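Local coordinates for predicted acetamidase/formamidase (PDB 3TKK), which probably hydrolyses the carbon–nitrogen bonds of small linear amides, such as acetamide or formamide, and binds zinc and calcium ions, at residues E85-T94 / G195-G203; L162-P172 / L217-A225. All coordinates share one frame; numbering follows the deposited sequence.

Contact 1: residues E85-T94 / G195-G203. With ZN (zinc ion), chain F.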
ATOM      1  N   GLU A  85       0.549 -25.680  -0.502  1.00 26.18           N
ATOM      2  CA  GLU A  85       1.207 -26.269   0.650  1.00 27.44           C
ATOM      3  C   GLU A  85       2.658 -25.947   0.697  1.00 28.07           C
ATOM      4  O   GLU A  85       3.301 -25.803  -0.385  1.00 30.37           O
ATOM      5  CB  GLU A  85       0.914 -27.794   0.683  1.00 36.32           C
ATOM      6  CG  GLU A  85      -0.606 -28.013   0.758  1.00 43.17           C
ATOM      7  CD  GLU A  85      -1.079 -29.411   0.219  1.00 49.81           C
ATOM      8  OE1 GLU A  85      -2.235 -29.517  -0.320  1.00 50.63           O
ATOM      9  OE2 GLU A  85      -0.298 -30.396   0.354  1.00 52.92           O
ATOM     10  N   VAL A  86       3.201 -25.642   1.875  1.00 23.83           N
ATOM     11  CA  VAL A  86       4.578 -25.191   1.916  1.00 23.31           C
ATOM     12  C   VAL A  86       5.391 -26.265   2.714  1.00 26.04           C
ATOM     13  O   VAL A  86       4.898 -26.933   3.584  1.00 27.45           O
ATOM     14  CB  VAL A  86       4.776 -23.780   2.519  1.00 22.59           C
ATOM     15  CG1 VAL A  86       3.907 -22.727   1.687  1.00 21.51           C
ATOM     16  CG2 VAL A  86       4.426 -23.809   4.061  1.00 23.56           C
ATOM     17  N   ALA A  87       6.676 -26.389   2.386  1.00 27.41           N
ATOM     18  CA  ALA A  87       7.566 -27.276   3.129  1.00 25.69           C
ATOM     19  C   ALA A  87       7.697 -26.880   4.611  1.00 29.40           C
ATOM     20  O   ALA A  87       7.323 -25.753   4.998  1.00 29.42           O
ATOM     21  CB  ALA A  87       8.844 -27.443   2.500  1.00 29.60           C
ATOM     22  N   GLU A  88       8.188 -27.812   5.433  1.00 27.80           N
ATOM     23  CA  GLU A  88       8.317 -27.578   6.902  1.00 32.76           C
ATOM     24  C   GLU A  88       9.549 -26.776   7.307  1.00 31.96           C
ATOM     25  O   GLU A  88       9.793 -26.545   8.493  1.00 33.96           O
ATOM     26  CB  GLU A  88       8.236 -28.930   7.673  1.00 34.09           C
ATOM     27  CG  GLU A  88       9.164 -29.821   7.112  1.00 39.13           C
ATOM     28  CD  GLU A  88       9.170 -31.198   7.767  1.00 45.15           C
ATOM     29  OE1 GLU A  88       9.684 -31.307   8.918  1.00 49.42           O
ATOM     30  OE2 GLU A  88       8.675 -32.146   7.111  1.00 44.16           O
ATOM     31  N   LYS A  89      10.346 -26.362   6.346  1.00 27.71           N
ATOM     32  CA  LYS A  89      11.342 -25.355   6.681  1.00 32.86           C
ATOM     33  C   LYS A  89      11.417 -24.278   5.597  1.00 28.93           C
ATOM     34  O   LYS A  89      10.903 -24.501   4.523  1.00 28.18           O
ATOM     35  CB  LYS A  89      12.711 -25.943   6.865  1.00 38.34           C
ATOM     36  CG  LYS A  89      13.477 -26.121   5.605  1.00 40.92           C
ATOM     37  CD  LYS A  89      14.489 -27.267   5.910  1.00 46.82           C
ATOM     38  CE  LYS A  89      14.754 -28.065   4.624  1.00 48.74           C
ATOM     39  NZ  LYS A  89      15.490 -27.212   3.676  1.00 48.92           N
ATOM     40  N   GLY A  90      11.949 -23.088   5.925  1.00 25.69           N
ATOM     41  CA  GLY A  90      12.115 -22.036   4.891  1.00 27.76           C
ATOM     42  C   GLY A  90      13.356 -21.214   5.162  1.00 24.97           C
ATOM     43  O   GLY A  90      14.020 -21.425   6.161  1.00 27.47           O
ATOM     44  N   VAL A  91      13.667 -20.268   4.308  1.00 22.94           N
ATOM     45  CA  VAL A  91      14.896 -19.545   4.509  1.00 23.42           C
ATOM     46  C   VAL A  91      14.587 -18.073   4.421  1.00 23.19           C
ATOM     47  O   VAL A  91      13.766 -17.682   3.571  1.00 21.24           O
ATOM     48  CB  VAL A  91      15.818 -19.873   3.341  1.00 26.98           C
ATOM     49  CG1 VAL A  91      17.173 -19.163   3.498  1.00 29.41           C
ATOM     50  CG2 VAL A  91      16.027 -21.489   3.300  1.00 29.02           C
ATOM     51  N   LEU A  92      15.255 -17.271   5.270  1.00 22.96           N
ATOM     52  CA  LEU A  92      15.162 -15.844   5.268  1.00 21.93           C
ATOM     53  C   LEU A  92      16.563 -15.422   4.829  1.00 24.58           C
ATOM     54  O   LEU A  92      17.575 -16.016   5.337  1.00 25.71           O
ATOM     55  CB  LEU A  92      14.929 -15.314   6.706  1.00 22.39           C
ATOM     56  CG  LEU A  92      13.508 -15.694   7.049  1.00 25.58           C
ATOM     57  CD1 LEU A  92      13.293 -15.661   8.497  1.00 24.32           C
ATOM     58  CD2 LEU A  92      12.656 -14.630   6.311  1.00 25.66           C
ATOM     59  N   ALA A  93      16.626 -14.404   3.974  1.00 24.46           N
ATOM     60  CA  ALA A  93      17.867 -13.806   3.466  1.00 22.14           C
ATOM     61  C   ALA A  93      17.847 -12.322   3.501  1.00 21.71           C
ATOM     62  O   ALA A  93      16.804 -11.673   3.225  1.00 20.99           O
ATOM     63  CB  ALA A  93      18.170 -14.325   2.019  1.00 22.05           C
ATOM     64  N   THR A  94      19.006 -11.716   3.852  1.00 23.16           N
ATOM     65  CA  THR A  94      19.147 -10.275   3.595  1.00 22.31           C
ATOM     66  C   THR A  94      20.617  -9.948   3.572  1.00 24.77           C
ATOM     67  O   THR A  94      21.398 -10.832   3.546  1.00 25.46           O
ATOM     68  CB  THR A  94      18.509  -9.437   4.722  1.00 22.02           C
ATOM     69  OG1 THR A  94      18.451  -8.050   4.335  1.00 21.65           O
ATOM     70  CG2 THR A  94      19.260  -9.585   6.088  1.00 23.16           C
ATOM     71  N   GLY A 195      13.159  -6.461   3.308  1.00 17.93           N
ATOM     72  CA  GLY A 195      14.461  -7.065   3.686  1.00 23.25           C
ATOM     73  C   GLY A 195      15.132  -7.759   2.479  1.00 21.09           C
ATOM     74  O   GLY A 195      16.245  -8.210   2.560  1.00 21.13           O
ATOM     75  N   VAL A 196      14.376  -7.881   1.387  1.00 20.05           N
ATOM     76  CA  VAL A 196      14.786  -8.585   0.132  1.00 18.39           C
ATOM     77  C   VAL A 196      14.054  -9.944  -0.073  1.00 21.85           C
ATOM     78  O   VAL A 196      13.801 -10.396  -1.222  1.00 21.96           O
ATOM     79  CB  VAL A 196      16.309  -8.690  -0.082  1.00 22.74           C
ATOM     80  CG1 VAL A 196      16.976 -10.035   0.315  1.00 19.84           C
ATOM     81  CG2 VAL A 196      16.655  -8.503  -1.636  1.00 21.04           C
ATOM     82  N   SER A 197      13.653 -10.612   0.985  1.00 22.66           N
ATOM     83  CA  SER A 197      13.096 -11.906   0.728  1.00 21.72           C
ATOM     84  C   SER A 197      11.875 -12.145   1.593  1.00 20.16           C
ATOM     85  O   SER A 197      11.528 -11.459   2.510  1.00 21.14           O
ATOM     86  CB  SER A 197      14.085 -13.116   1.039  1.00 19.36           C
ATOM     87  OG  SER A 197      13.895 -13.366   2.500  1.00 22.19           O
ATOM     88  N   GLY A 198      11.191 -13.196   1.244  1.00 18.33           N
ATOM     89  CA  GLY A 198      10.063 -13.744   2.010  1.00 17.69           C
ATOM     90  C   GLY A 198      10.578 -14.868   2.871  1.00 18.53           C
ATOM     91  O   GLY A 198      11.760 -15.020   2.994  1.00 19.24           O
ATOM     92  N   VAL A 199       9.712 -15.563   3.598  1.00 18.99           N
ATOM     93  CA  VAL A 199      10.045 -16.886   4.099  1.00 19.77           C
ATOM     94  C   VAL A 199      10.013 -17.879   2.857  1.00 19.65           C
ATOM     95  O   VAL A 199       8.953 -18.441   2.445  1.00 19.51           O
ATOM     96  CB  VAL A 199       9.147 -17.341   5.282  1.00 20.42           C
ATOM     97  CG1 VAL A 199       9.611 -18.817   5.797  1.00 21.60           C
ATOM     98  CG2 VAL A 199       9.111 -16.307   6.469  1.00 20.58           C
ATOM     99  N   GLU A 200      11.192 -18.069   2.273  1.00 19.83           N
ATOM    100  CA  GLU A 200      11.372 -18.749   0.998  1.00 19.71           C
ATOM    101  C   GLU A 200      11.213 -20.259   1.237  1.00 21.26           C
ATOM    102  O   GLU A 200      11.911 -20.877   2.036  1.00 23.02           O
ATOM    103  CB  GLU A 200      12.763 -18.497   0.463  1.00 19.94           C
ATOM    104  CG  GLU A 200      13.087 -17.023   0.240  1.00 19.38           C
ATOM    105  CD  GLU A 200      12.164 -16.311  -0.761  1.00 21.50           C
ATOM    106  OE1 GLU A 200      11.549 -17.004  -1.649  1.00 23.60           O
ATOM    107  OE2 GLU A 200      12.089 -15.006  -0.817  1.00 24.66           O
ATOM    108  N   VAL A 201      10.249 -20.848   0.589  1.00 20.30           N
ATOM    109  CA  VAL A 201      10.074 -22.279   0.799  1.00 21.19           C
ATOM    110  C   VAL A 201       9.742 -23.045  -0.489  1.00 21.06           C
ATOM    111  O   VAL A 201       9.209 -22.465  -1.400  1.00 20.26           O
ATOM    112  CB  VAL A 201       8.835 -22.524   1.683  1.00 21.86           C
ATOM    113  CG1 VAL A 201       9.009 -21.904   3.111  1.00 25.67           C
ATOM    114  CG2 VAL A 201       7.594 -21.822   1.038  1.00 22.57           C
ATOM    115  N   ALA A 202       9.820 -24.378  -0.438  1.00 21.97           N
ATOM    116  CA  ALA A 202       9.363 -25.185  -1.589  1.00 22.06           C
ATOM    117  C   ALA A 202       7.969 -25.512  -1.201  1.00 23.24           C
ATOM    118  O   ALA A 202       7.669 -25.413  -0.028  1.00 24.95           O
ATOM    119  CB  ALA A 202      10.193 -26.547  -1.664  1.00 23.13           C
ATOM    120  N   GLY A 203       7.202 -26.085  -2.126  1.00 22.54           N
ATOM    121  CA  GLY A 203       5.889 -26.503  -1.836  1.00 24.21           C
ATOM    122  C   GLY A 203       5.147 -27.002  -3.048  1.00 23.42           C
ATOM    123  O   GLY A 203       5.767 -27.287  -4.099  1.00 25.49           O
TER
HETATM  124 ZN    ZN F 301      11.013 -15.254  -2.733  0.70  7.40          ZN
HETATM  125  O   HOH W   1      11.653 -25.137   1.757  1.00  7.61           O
HETATM  126  O   HOH W   2      14.375 -10.479   3.819  1.00  2.00           O
HETATM  127  O   HOH W   3      11.405 -13.294  -3.131  1.00  4.22           O
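Ser197 turns its hydroxyl into the slot between its backbone N and carbonyl carbon (chi1 85°), which sets OG against the backbone of Ala93; Thr94, with OG1 swung opposite its N (chi1 -170°), reaches Gly195. Here loop 195-203 of the acetamidase/formamidase fold runs antiparallel beside strand 89-95, an outermost strand of a four-stranded sheet, and carries a zinc ligand. Ser197 OG does double duty: it accepts the N-H of Ala93 at 3.3 Å and gives its own proton to Gly198 O at 2.7 Å, which fixes its rotation. At the end, Thr94 OG1 donates to a lone pair of Gly195 O at 2.8 Å, in the carbonyl plane. In the middle, Val91 and Glu200 exchange both backbone bonds as a single antiparallel bridge. This pins the main chain from which the bent side chain of Glu200 leads away to grip zinc with both oxygens, OE1 at 2.1 Å and OE2 at 2.2 Å; Asp184, His186, the oxidised Cys39 (3-sulfinoalanine) and a water also bind the metal. Gly198 N donates to Glu200 OE2 from above the carboxylate plane, 41° out of it, and so acts as a second-shell anchor. Ser268 OG of the second subunit hydrogen-bonds to Ser197 O and Gly195 N, and Ile269 of that subunit packs on Leu92 and Val199. Toward the other end Val201 crosses Val86 obliquely, CG2 to CB 3.7 Å, while its CG1 lies over Gly90 CA, where a CB would collide with it. Beside Val201 a water donates to Lys89 O at 2.9 Å and accepts from Ala202 N at 3.0 Å.

Contact 2: residues L162-P172 / L217-A225; sequences LIAEGAEVYFP and LKNPVVKTA
Val222 meets Leu162 on the close-packed side of this contact, the two side chains nearly perpendicular, with Val222 CG1 3.6 Å from Leu162 CD1. What puts CG1 there is a chi1 of 49°, which lodges it between its own N and carbonyl carbon and sends CG2 to Ala167 CB. Further along, the Phe171 ring touches Pro220, CD1 to CG 4.0 Å, and Pro172 CG rests on Asn219 N at 3.6 Å. Cutting Phe171 back to an alanine would probably open a gap beside Pro220 CB and CG and deprive Met158 and Val139 of the ring they touch. Four backbone bonds tie the strands into an antiparallel ladder inside the large mixed sheet: Glu168–Lys223 and Tyr170–Val221 are hydrogen-bonded pairs, with the non-hydrogen-bonded Val169–Val222 between. On the face of Glu168, Tyr170, Val221 and Lys223, the tyrosine is still well packed: Val221 O sits in the plane of its ring at the edge, 3.7 Å from CD2, and Phe301 makes an edge-to-face stack with it. Only the ends of Glu168 and Lys223 form a looser, watery side. Tyr170 OH donates to Glu168 OE1, whereas Lys223 NZ stays 4.5 Å from that OE1, too far for a salt bridge. A water spans the gap, donating to Glu168 OE1 at 2.7 Å and accepting from Lys223 NZ at 2.6 Å.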
ATOM      1  N   LEU A 162      -1.369 -10.835  -2.389  1.00 16.68           N
ATOM      2  CA  LEU A 162      -2.716 -11.284  -2.743  1.00 17.60           C
ATOM      3  C   LEU A 162      -2.757 -12.730  -3.441  1.00 17.48           C
ATOM      4  O   LEU A 162      -3.828 -13.236  -3.651  1.00 18.12           O
ATOM      5  CB  LEU A 162      -3.384 -10.225  -3.690  1.00 18.93           C
ATOM      6  CG  LEU A 162      -3.514  -8.750  -3.140  1.00 17.60           C
ATOM      7  CD1 LEU A 162      -4.314  -7.888  -4.198  1.00 17.68           C
ATOM      8  CD2 LEU A 162      -4.134  -8.864  -1.710  1.00 20.81           C
ATOM      9  N   ILE A 163      -1.652 -13.146  -4.130  1.00 16.98           N
ATOM     10  CA  ILE A 163      -1.687 -14.406  -4.864  1.00 17.21           C
ATOM     11  C   ILE A 163      -1.547 -15.544  -3.897  1.00 20.38           C
ATOM     12  O   ILE A 163      -0.432 -15.950  -3.646  1.00 22.54           O
ATOM     13  CB  ILE A 163      -0.565 -14.354  -6.001  1.00 18.50           C
ATOM     14  CG1 ILE A 163      -0.889 -13.096  -6.821  1.00 16.55           C
ATOM     15  CG2 ILE A 163      -0.637 -15.715  -6.867  1.00 17.02           C
ATOM     16  CD1 ILE A 163       0.173 -12.785  -8.191  1.00 16.24           C
ATOM     17  N   ALA A 164      -2.673 -16.063  -3.426  1.00 18.36           N
ATOM     18  CA  ALA A 164      -2.779 -17.043  -2.295  1.00 19.23           C
ATOM     19  C   ALA A 164      -3.994 -17.880  -2.556  1.00 19.98           C
ATOM     20  O   ALA A 164      -4.712 -17.597  -3.491  1.00 20.14           O
ATOM     21  CB  ALA A 164      -2.969 -16.185  -0.943  1.00 19.21           C
ATOM     22  N   GLU A 165      -4.328 -18.850  -1.681  1.00 20.88           N
ATOM     23  CA  GLU A 165      -5.455 -19.630  -1.911  1.00 23.31           C
ATOM     24  C   GLU A 165      -6.636 -18.733  -2.014  1.00 22.28           C
ATOM     25  O   GLU A 165      -6.710 -17.827  -1.201  1.00 22.19           O
ATOM     26  CB  GLU A 165      -5.610 -20.575  -0.639  1.00 23.02           C
ATOM     27  CG  GLU A 165      -4.473 -21.584  -0.547  1.00 22.90           C
ATOM     28  CD  GLU A 165      -4.818 -22.646   0.564  1.00 24.32           C
ATOM     29  OE1 GLU A 165      -4.212 -23.696   0.673  1.00 24.71           O
ATOM     30  OE2 GLU A 165      -5.727 -22.373   1.312  1.00 28.06           O
ATOM     31  N   GLY A 166      -7.619 -19.037  -2.893  1.00 22.90           N
ATOM     32  CA  GLY A 166      -8.876 -18.287  -2.914  1.00 23.60           C
ATOM     33  C   GLY A 166      -8.688 -17.248  -4.064  1.00 24.25           C
ATOM     34  O   GLY A 166      -9.634 -16.621  -4.489  1.00 25.92           O
ATOM     35  N   ALA A 167      -7.491 -17.011  -4.489  1.00 21.54           N
ATOM     36  CA  ALA A 167      -7.365 -15.926  -5.519  1.00 20.90           C
ATOM     37  C   ALA A 167      -7.384 -16.431  -6.946  1.00 22.31           C
ATOM     38  O   ALA A 167      -7.080 -17.610  -7.162  1.00 23.70           O
ATOM     39  CB  ALA A 167      -6.182 -15.169  -5.261  1.00 19.85           C
ATOM     40  N   GLU A 168      -7.642 -15.523  -7.905  1.00 22.99           N
ATOM     41  CA  GLU A 168      -7.592 -15.797  -9.309  1.00 22.71           C
ATOM     42  C   GLU A 168      -6.683 -14.764  -9.918  1.00 23.87           C
ATOM     43  O   GLU A 168      -6.876 -13.589  -9.714  1.00 21.71           O
ATOM     44  CB  GLU A 168      -8.998 -15.565  -9.882  1.00 25.35           C
ATOM     45  CG  GLU A 168      -9.944 -16.721  -9.625  1.00 29.32           C
ATOM     46  CD  GLU A 168     -11.369 -16.234  -9.916  1.00 35.90           C
ATOM     47  OE1 GLU A 168     -11.564 -15.152 -10.580  1.00 36.12           O
ATOM     48  OE2 GLU A 168     -12.263 -16.881  -9.467  1.00 35.73           O
ATOM     49  N   VAL A 169      -5.684 -15.171 -10.667  1.00 20.29           N
ATOM     50  CA  VAL A 169      -4.841 -14.216 -11.378  1.00 19.97           C
ATOM     51  C   VAL A 169      -5.112 -14.273 -12.892  1.00 22.78           C
ATOM     52  O   VAL A 169      -5.197 -15.421 -13.457  1.00 21.09           O
ATOM     53  CB  VAL A 169      -3.418 -14.654 -11.171  1.00 18.27           C
ATOM     54  CG1 VAL A 169      -2.529 -13.494 -11.656  1.00 20.46           C
ATOM     55  CG2 VAL A 169      -3.194 -14.894  -9.658  1.00 22.02           C
ATOM     56  N   TYR A 170      -5.237 -13.122 -13.557  1.00 19.63           N
ATOM     57  CA  TYR A 170      -5.632 -13.100 -14.908  1.00 21.05           C
ATOM     58  C   TYR A 170      -4.478 -12.578 -15.610  1.00 22.52           C
ATOM     59  O   TYR A 170      -3.990 -11.559 -15.216  1.00 22.53           O
ATOM     60  CB  TYR A 170      -6.822 -12.158 -15.054  1.00 21.96           C
ATOM     61  CG  TYR A 170      -8.057 -12.706 -14.396  1.00 25.71           C
ATOM     62  CD1 TYR A 170      -9.065 -13.311 -15.179  1.00 26.54           C
ATOM     63  CD2 TYR A 170      -8.227 -12.610 -13.054  1.00 24.85           C
ATOM     64  CE1 TYR A 170     -10.202 -13.770 -14.643  1.00 31.31           C
ATOM     65  CE2 TYR A 170      -9.398 -13.045 -12.464  1.00 28.04           C
ATOM     66  CZ  TYR A 170     -10.365 -13.658 -13.248  1.00 31.28           C
ATOM     67  OH  TYR A 170     -11.517 -14.109 -12.701  1.00 33.43           O
ATOM     68  N   PHE A 171      -4.020 -13.240 -16.692  1.00 22.99           N
ATOM     69  CA  PHE A 171      -2.888 -12.780 -17.401  1.00 19.99           C
ATOM     70  C   PHE A 171      -3.221 -12.519 -18.852  1.00 20.91           C
ATOM     71  O   PHE A 171      -3.851 -13.387 -19.524  1.00 21.69           O
ATOM     72  CB  PHE A 171      -1.801 -13.950 -17.455  1.00 19.88           C
ATOM     73  CG  PHE A 171      -1.168 -14.231 -16.140  1.00 18.81           C
ATOM     74  CD1 PHE A 171      -0.224 -13.373 -15.625  1.00 18.29           C
ATOM     75  CD2 PHE A 171      -1.494 -15.341 -15.461  1.00 19.98           C
ATOM     76  CE1 PHE A 171       0.345 -13.580 -14.321  1.00 19.57           C
ATOM     77  CE2 PHE A 171      -0.956 -15.600 -14.148  1.00 18.99           C
ATOM     78  CZ  PHE A 171       0.007 -14.732 -13.616  1.00 18.58           C
ATOM     79  N   PRO A 172      -2.763 -11.411 -19.373  1.00 21.12           N
ATOM     80  CA  PRO A 172      -2.785 -11.356 -20.833  1.00 22.08           C
ATOM     81  C   PRO A 172      -1.946 -12.430 -21.481  1.00 22.10           C
ATOM     82  O   PRO A 172      -0.816 -12.662 -21.036  1.00 21.44           O
ATOM     83  CB  PRO A 172      -2.079 -10.031 -21.182  1.00 22.28           C
ATOM     84  CG  PRO A 172      -1.680  -9.347 -19.888  1.00 21.37           C
ATOM     85  CD  PRO A 172      -1.927 -10.371 -18.745  1.00 20.55           C
ATOM     86  N   LEU A 217      -6.505  -7.469 -21.610  1.00 29.20           N
ATOM     87  CA  LEU A 217      -5.753  -6.904 -20.462  1.00 25.53           C
ATOM     88  C   LEU A 217      -4.375  -6.429 -20.976  1.00 25.59           C
ATOM     89  O   LEU A 217      -3.829  -7.012 -21.956  1.00 24.28           O
ATOM     90  CB  LEU A 217      -5.545  -7.941 -19.349  1.00 23.42           C
ATOM     91  CG  LEU A 217      -6.825  -8.411 -18.639  1.00 26.09           C
ATOM     92  CD1 LEU A 217      -6.594  -9.364 -17.502  1.00 24.73           C
ATOM     93  CD2 LEU A 217      -7.471  -7.137 -18.090  1.00 28.10           C
ATOM     94  N   LYS A 218      -3.771  -5.464 -20.280  1.00 23.47           N
ATOM     95  CA  LYS A 218      -2.418  -5.073 -20.661  1.00 28.20           C
ATOM     96  C   LYS A 218      -1.392  -5.580 -19.644  1.00 25.26           C
ATOM     97  O   LYS A 218      -0.189  -5.508 -19.886  1.00 24.52           O
ATOM     98  CB  LYS A 218      -2.278  -3.536 -20.737  1.00 29.04           C
ATOM     99  CG  LYS A 218      -3.069  -2.962 -21.857  1.00 34.95           C
ATOM    100  CD  LYS A 218      -2.504  -3.444 -23.111  1.00 40.90           C
ATOM    101  CE  LYS A 218      -3.146  -2.798 -24.341  1.00 47.15           C
ATOM    102  NZ  LYS A 218      -3.300  -1.332 -24.175  1.00 48.12           N
ATOM    103  N   ASN A 219      -1.874  -6.013 -18.495  1.00 21.92           N
ATOM    104  CA  ASN A 219      -1.060  -6.382 -17.323  1.00 20.35           C
ATOM    105  C   ASN A 219      -1.900  -7.285 -16.463  1.00 19.76           C
ATOM    106  O   ASN A 219      -3.065  -7.352 -16.721  1.00 20.33           O
ATOM    107  CB  ASN A 219      -0.731  -5.159 -16.508  1.00 19.98           C
ATOM    108  CG  ASN A 219       0.418  -4.424 -17.048  1.00 20.29           C
ATOM    109  OD1 ASN A 219       1.478  -4.941 -17.067  1.00 22.42           O
ATOM    110  ND2 ASN A 219       0.244  -3.205 -17.418  1.00 21.01           N
ATOM    111  N   PRO A 220      -1.333  -7.911 -15.404  1.00 18.90           N
ATOM    112  CA  PRO A 220      -2.114  -8.940 -14.756  1.00 18.76           C
ATOM    113  C   PRO A 220      -3.056  -8.290 -13.835  1.00 18.78           C
ATOM    114  O   PRO A 220      -2.901  -7.084 -13.462  1.00 18.74           O
ATOM    115  CB  PRO A 220      -1.079  -9.697 -13.892  1.00 17.92           C
ATOM    116  CG  PRO A 220       0.182  -9.459 -14.723  1.00 17.95           C
ATOM    117  CD  PRO A 220       0.084  -8.016 -15.029  1.00 18.31           C
ATOM    118  N   VAL A 221      -4.008  -9.095 -13.434  1.00 18.98           N
ATOM    119  CA  VAL A 221      -5.011  -8.648 -12.465  1.00 19.21           C
ATOM    120  C   VAL A 221      -5.245  -9.784 -11.442  1.00 18.98           C
ATOM    121  O   VAL A 221      -5.130 -10.959 -11.800  1.00 21.93           O
ATOM    122  CB  VAL A 221      -6.381  -8.427 -13.190  1.00 20.30           C
ATOM    123  CG1 VAL A 221      -7.586  -8.291 -12.086  1.00 20.77           C
ATOM    124  CG2 VAL A 221      -6.311  -7.209 -14.107  1.00 21.39           C
ATOM    125  N   VAL A 222      -5.431  -9.464 -10.176  1.00 18.81           N
ATOM    126  CA  VAL A 222      -5.697 -10.540  -9.172  1.00 18.81           C
ATOM    127  C   VAL A 222      -7.004 -10.270  -8.590  1.00 19.65           C
ATOM    128  O   VAL A 222      -7.379  -9.082  -8.268  1.00 19.83           O
ATOM    129  CB  VAL A 222      -4.574 -10.739  -8.060  1.00 18.03           C
ATOM    130  CG1 VAL A 222      -4.204  -9.435  -7.464  1.00 21.36           C
ATOM    131  CG2 VAL A 222      -5.179 -11.748  -6.915  1.00 18.42           C
ATOM    132  N   LYS A 223      -7.789 -11.332  -8.410  1.00 21.09           N
ATOM    133  CA  LYS A 223      -9.086 -11.086  -7.794  1.00 21.21           C
ATOM    134  C   LYS A 223      -9.158 -12.037  -6.610  1.00 25.22           C
ATOM    135  O   LYS A 223      -8.842 -13.207  -6.763  1.00 23.96           O
ATOM    136  CB  LYS A 223     -10.204 -11.445  -8.763  1.00 22.28           C
ATOM    137  CG  LYS A 223     -11.652 -11.430  -8.078  1.00 24.30           C
ATOM    138  CD  LYS A 223     -12.774 -11.764  -9.107  1.00 29.84           C
ATOM    139  CE  LYS A 223     -14.172 -11.965  -8.401  1.00 34.46           C
ATOM    140  NZ  LYS A 223     -15.052 -12.543  -9.439  1.00 38.82           N
ATOM    141  N   THR A 224      -9.559 -11.545  -5.438  1.00 22.74           N
ATOM    142  CA  THR A 224      -9.593 -12.375  -4.280  1.00 22.02           C
ATOM    143  C   THR A 224     -11.048 -12.399  -3.998  1.00 25.89           C
ATOM    144  O   THR A 224     -11.881 -11.911  -4.791  1.00 31.21           O
ATOM    145  CB  THR A 224      -8.826 -11.757  -3.057  1.00 21.42           C
ATOM    146  OG1 THR A 224      -9.564 -10.588  -2.655  1.00 24.05           O
ATOM    147  CG2 THR A 224      -7.313 -11.284  -3.474  1.00 20.04           C
ATOM    148  N   ALA A 225     -11.385 -13.014  -2.886  1.00 25.19           N
ATOM    149  CA  ALA A 225     -12.805 -12.993  -2.443  1.00 28.74           C
ATOM    150  C   ALA A 225     -13.390 -11.589  -2.225  1.00 27.09           C
ATOM    151  O   ALA A 225     -14.641 -11.375  -2.392  1.00 30.53           O
ATOM    152  CB  ALA A 225     -12.917 -13.761  -1.169  1.00 26.47           C
TER
HETATM  153  O   HOH W   4     -11.176 -15.084  -6.243  1.00  6.77           O
HETATM  154  O   HOH W   5     -14.246 -14.842 -10.360  1.00 24.29           O

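In the fold
Both contacts hang on the same large mixed sheet: strand 76-86, whose end enters contact 1, is the neighbour of strand 168-172 in contact 2. Their centres are 22 Å apart and their nearest atoms about 5 Å, so they do not touch, and their segments alternate along the chain. Contact 1 belongs to the metal site itself: the Glu200 side chain lies about 3 Å from those of Asp184 and His186 and about 5 Å from a bound calcium. Contact 2 stands further back. Its Ile163 side chain is about 8 Å from that of the calcium ligand Asp159, about 9 Å from that of His186, about 11 Å from the calcium and about 12 Å from the zinc.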